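Local coordinates for protein beta-hydroxyacid dehydrogenase, 3-hydroxyisobutyrate dehydrogenase (Saccharomonospora xinjiangensis XJ-54, PDB 6GRL) that probably reduces imines to amines with NADPH as cofactor, acting as an S-selective imine reductase capable of reductive amination, at residues L85-A88 / A89-V93; S119-R122 / W123-R127. All coordinates share one frame; numbering follows the deposited sequence. Where two conformers were deposited one is given.

Contact 1: residues L85-A88 / A89-V93; sequences LDSA and AVDEV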
loop_
_atom_site.group_PDB
_atom_site.type_symbol
_atom_site.label_atom_id
_atom_site.label_comp_id
_atom_site.label_asym_id
_atom_site.label_seq_id
_atom_site.Cartn_x
_atom_site.Cartn_y
_atom_site.Cartn_z
ATOM N N LEU A 85 14.390 6.190 -3.394
ATOM C CA LEU A 85 14.264 4.852 -3.962
ATOM C C LEU A 85 13.742 3.858 -2.931
ATOM O O LEU A 85 12.756 3.153 -3.177
ATOM C CB LEU A 85 15.610 4.394 -4.522
ATOM C CG LEU A 85 15.623 3.009 -5.171
ATOM C CD1 LEU A 85 14.636 2.956 -6.328
ATOM C CD2 LEU A 85 17.025 2.649 -5.639
ATOM N N ASP A 86 14.391 3.783 -1.773
ATOM C CA ASP A 86 14.010 2.830 -0.739
ATOM C C ASP A 86 14.426 3.393 0.614
ATOM O O ASP A 86 14.897 4.531 0.715
ATOM C CB ASP A 86 14.629 1.454 -1.021
ATOM C CG ASP A 86 16.131 1.516 -1.235
ATOM O OD1 ASP A 86 16.717 2.610 -1.092
ATOM O OD2 ASP A 86 16.728 0.465 -1.554
ATOM N N SER A 87 14.251 2.585 1.664
ATOM C CA SER A 87 14.561 3.044 3.014
ATOM C C SER A 87 16.051 3.300 3.199
ATOM O O SER A 87 16.432 4.197 3.958
ATOM C CB SER A 87 14.065 2.026 4.040
ATOM O OG SER A 87 14.331 2.463 5.363
ATOM N N ALA A 88 16.904 2.525 2.524
ATOM C CA ALA A 88 18.342 2.753 2.632
ATOM C C ALA A 88 18.725 4.116 2.071
ATOM O O ALA A 88 19.618 4.786 2.603
ATOM C CB ALA A 88 19.106 1.640 1.915
ATOM N N ALA A 89 18.055 4.546 1.000
ATOM C CA ALA A 89 18.325 5.866 0.439
ATOM C C ALA A 89 17.863 6.970 1.382
ATOM O O ALA A 89 18.505 8.024 1.473
ATOM C CB ALA A 89 17.649 6.006 -0.924
ATOM N N VAL A 90 16.754 6.750 2.089
ATOM C CA VAL A 90 16.272 7.746 3.043
ATOM C C VAL A 90 17.271 7.918 4.179
ATOM O O VAL A 90 17.560 9.042 4.606
ATOM C CB VAL A 90 14.878 7.353 3.568
ATOM C CG1 VAL A 90 14.424 8.321 4.652
ATOM C CG2 VAL A 90 13.875 7.316 2.428
ATOM N N ASP A 91 17.824 6.809 4.677
ATOM C CA ASP A 91 18.796 6.888 5.761
ATOM C C ASP A 91 20.040 7.659 5.336
ATOM O O ASP A 91 20.592 8.443 6.117
ATOM C CB ASP A 91 19.175 5.483 6.229
ATOM C CG ASP A 91 18.002 4.729 6.821
ATOM O OD1 ASP A 91 17.079 5.384 7.351
ATOM O OD2 ASP A 91 18.000 3.481 6.755
ATOM N N GLU A 92 20.491 7.457 4.096
ATOM C CA GLU A 92 21.696 8.134 3.630
ATOM C C GLU A 92 21.461 9.628 3.446
ATOM O O GLU A 92 22.317 10.445 3.808
ATOM C CB GLU A 92 22.177 7.502 2.324
ATOM C CG GLU A 92 23.484 8.076 1.805
ATOM C CD GLU A 92 23.999 7.340 0.586
ATOM O OE1 GLU A 92 23.324 6.392 0.132
ATOM O OE2 GLU A 92 25.081 7.705 0.082
ATOM N N VAL A 93 20.310 10.007 2.890
ATOM C CA VAL A 93 20.048 11.416 2.610
ATOM C C VAL A 93 19.793 12.180 3.904
ATOM O O VAL A 93 20.386 13.238 4.148
ATOM C CB VAL A 93 18.873 11.559 1.626
ATOM C CG1 VAL A 93 18.433 13.013 1.524
ATOM C CG2 VAL A 93 19.269 11.024 0.259
HETATM O O HOH W 1 21.573 4.282 0.098
#

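Contact 2: residues S119-R122 / W123-R127; sequences SNER and WARER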
loop_
_atom_site.group_PDB
_atom_site.type_symbol
_atom_site.label_atom_id
_atom_site.label_comp_id
_atom_site.label_asym_id
_atom_site.label_seq_id
_atom_site.Cartn_x
_atom_site.Cartn_y
_atom_site.Cartn_z
ATOM N N SER A 119 10.802 3.808 13.128
ATOM C CA SER A 119 12.131 4.326 13.433
ATOM C C SER A 119 12.304 5.743 12.902
ATOM O O SER A 119 12.903 6.595 13.570
ATOM C CB SER A 119 13.203 3.402 12.857
ATOM O OG SER A 119 14.490 3.987 12.966
ATOM N N ASN A 120 11.781 6.015 11.702
ATOM C CA ASN A 120 11.864 7.360 11.140
ATOM C C ASN A 120 11.147 8.372 12.024
ATOM O O ASN A 120 11.620 9.502 12.198
ATOM C CB ASN A 120 11.270 7.385 9.729
ATOM C CG ASN A 120 12.072 6.569 8.738
ATOM O OD1 ASN A 120 13.245 6.277 8.958
ATOM N ND2 ASN A 120 11.441 6.205 7.628
ATOM N N GLU A 121 9.995 7.987 12.582
ATOM C CA GLU A 121 9.259 8.887 13.463
ATOM C C GLU A 121 10.075 9.244 14.696
ATOM O O GLU A 121 10.109 10.408 15.112
ATOM C CB GLU A 121 7.934 8.251 13.876
ATOM C CG GLU A 121 6.926 9.250 14.415
ATOM C CD GLU A 121 5.783 8.589 15.159
ATOM O OE1 GLU A 121 6.008 7.541 15.804
ATOM O OE2 GLU A 121 4.652 9.112 15.084
ATOM N N ARG A 122 10.733 8.251 15.301
ATOM C CA ARG A 122 11.572 8.524 16.461
ATOM C C ARG A 122 12.750 9.411 16.082
ATOM O O ARG A 122 13.110 10.330 16.826
ATOM C CB ARG A 122 12.060 7.212 17.078
ATOM C CG ARG A 122 10.973 6.413 17.786
ATOM C CD ARG A 122 11.562 5.251 18.573
ATOM N NE ARG A 122 12.240 4.289 17.708
ATOM C CZ ARG A 122 11.647 3.245 17.138
ATOM N NH1 ARG A 122 10.355 3.020 17.338
ATOM N NH2 ARG A 122 12.347 2.422 16.368
ATOM N N TRP A 123 13.353 9.154 14.918
ATOM C CA TRP A 123 14.454 9.985 14.438
ATOM C C TRP A 123 14.023 11.438 14.289
ATOM O O TRP A 123 14.750 12.356 14.688
ATOM C CB TRP A 123 14.962 9.430 13.106
ATOM C CG TRP A 123 16.177 10.113 12.547
ATOM C CD1 TRP A 123 17.480 9.753 12.737
ATOM C CD2 TRP A 123 16.199 11.256 11.681
ATOM N NE1 TRP A 123 18.312 10.606 12.053
ATOM C CE2 TRP A 123 17.551 11.536 11.397
ATOM C CE3 TRP A 123 15.209 12.071 11.125
ATOM C CZ2 TRP A 123 17.938 12.599 10.581
ATOM C CZ3 TRP A 123 15.596 13.124 10.313
ATOM C CH2 TRP A 123 16.948 13.378 10.051
ATOM N N ALA A 124 12.837 11.666 13.723
ATOM C CA ALA A 124 12.343 13.026 13.560
ATOM C C ALA A 124 12.000 13.658 14.904
ATOM O O ALA A 124 12.278 14.841 15.126
ATOM C CB ALA A 124 11.125 13.031 12.636
ATOM N N ARG A 125 11.396 12.884 15.811
ATOM C CA ARG A 125 10.992 13.439 17.100
ATOM C C ARG A 125 12.199 13.878 17.920
ATOM O O ARG A 125 12.169 14.933 18.564
ATOM C CB ARG A 125 10.159 12.417 17.876
ATOM C CG ARG A 125 9.750 12.879 19.267
ATOM C CD ARG A 125 8.945 11.816 20.002
ATOM N NE ARG A 125 8.335 10.853 19.090
ATOM C CZ ARG A 125 8.557 9.543 19.130
ATOM N NH1 ARG A 125 9.376 9.034 20.040
ATOM N NH2 ARG A 125 7.958 8.740 18.260
ATOM N N GLU A 126 13.274 13.082 17.909
ATOM C CA GLU A 126 14.499 13.472 18.597
ATOM C C GLU A 126 15.043 14.800 18.092
ATOM O O GLU A 126 15.791 15.468 18.817
ATOM C CB GLU A 126 15.567 12.388 18.437
ATOM C CG GLU A 126 15.193 11.049 19.047
ATOM C CD GLU A 126 15.822 9.878 18.315
ATOM O OE1 GLU A 126 16.715 10.112 17.471
ATOM O OE2 GLU A 126 15.414 8.725 18.576
ATOM N N ARG A 127 14.685 15.194 16.872
ATOM C CA ARG A 127 15.145 16.435 16.269
ATOM C C ARG A 127 14.082 17.525 16.289
ATOM O O ARG A 127 14.301 18.602 15.725
ATOM C CB ARG A 127 15.619 16.167 14.840
ATOM C CG ARG A 127 16.944 15.424 14.809
ATOM C CD ARG A 127 17.145 14.601 13.547
ATOM N NE ARG A 127 18.437 13.924 13.589
ATOM C CZ ARG A 127 18.688 12.826 14.298
ATOM N NH1 ARG A 127 17.726 12.260 15.017
ATOM N NH2 ARG A 127 19.900 12.290 14.286
#

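Contact 1: residues L85-A88 / A89-V93
The N-terminal cap of helix 87-95, the crossover helix between the parallel strands 79-82 and 105-108 of the Rossmann-type domain, is built by Asp86 and the amide of Ala89. Asp86 is the N-cap residue, and its OD1 accepts from Ala89 N at 3.1 Å; the donor reaches this oxygen from above the carboxylate plane, 35° out of it. With CG held between backbone N and carbonyl carbon (chi1 53°), the carboxylate folds back over the first turn, a place suited to a short acidic side chain. Ala89 N also makes a weak bond to Asp86 O, whose stronger donor is Val90 N at 3.2 Å. Asp91 N donates to Ser87 O at 3.0 Å, and Glu92 N to Ala88 O. Glu92, its CG anti to the backbone N (chi1 -176°), extends along the surface until OE1 accepts a hydrogen bond from a water 2.7 Å away, which also donates weakly to Ala88 O. Small Ala89 lies beside Leu85, CB to CB 4.4 Å, while buried Val90 touches Thr110. Replacing Asp86 by alanine removes OD1, so the amide of Ala89 would probably be left with just its weak backbone bond and the first turn more easily frayed. The negative charge of Asp86 is likely to be stabilised by the helix N-terminus it caps, with Asp91 and Glu92 merely nearby in the first turns.

Contact 2: residues S119-R122 / W123-R127
Glu121 and Arg125, one turn apart near the C-terminal end of helix 114-126, the crossover between strands 105-108 and 130-137, form an ion pair along the surface: Glu121 OE1 and Arg125 NH2 stand 3.4 Å apart, and the carboxylate and guanidinium planes are 73° apart. The Arg125 guanidinium also lies over Arg122 CA. Beneath the pair run four successive backbone bonds: Ser119 O accepts from Trp123 N, Asn120 O from Ala124 N, Glu121 O from Arg125 N at 2.9 Å, and Arg122 O from Glu126 N at 3.0 Å. Arg127 N donates to Ala124 O at 3.0 Å.

A side chain satisfies what the backbone does not. Trp123 O accepts from Arg127 NH1 at 3.0 Å, the donor tilted 20° from the carbonyl plane. That same NH1 makes a long salt bridge, with a weak hydrogen bond, to Glu126 OE1 at 3.4 Å, the carboxylate oxygen lying at the guanidinium edge. With NH1 held by both, the guanidinium lies against the indole, Trp123 NE1 3.1 Å above its plane and over its centre. Trp123 has CG anti to the backbone N (chi1 -175°), which carries the indole away from the preceding turn; its other neighbours include Leu106 and Leu101. Ala124, whose methyl is small enough for the buried side, packs on Leu106 and Tyr131.

A basic residue suits this place, where Trp123 O takes a side-chain donor: the positive charge of Arg127 is likely to ease the negative end of the helix dipole, and it also offsets the charge of Glu126.

How the contacts relate
Both contacts are short-range pieces of surface helices in the same Rossmann-type domain, and the two helices are successive crossovers that share strand 105-108. Each has one buried residue, Val90 in contact 1 and Ala124 in contact 2, among mostly exposed or partly exposed ones, apolar residues included. Their chemistry follows their place along the helix: contact 1 is a beginning, where an amide takes a carboxylate acceptor; contact 2 lies toward the other end, where a carbonyl takes a donor from Arg127. Contact 1 uses a carboxylate cap and a bridging water, contact 2 ion pairs and an aromatic face. Their centres lie about 15 Å apart, and Asp91 packs loosely beside Asn120.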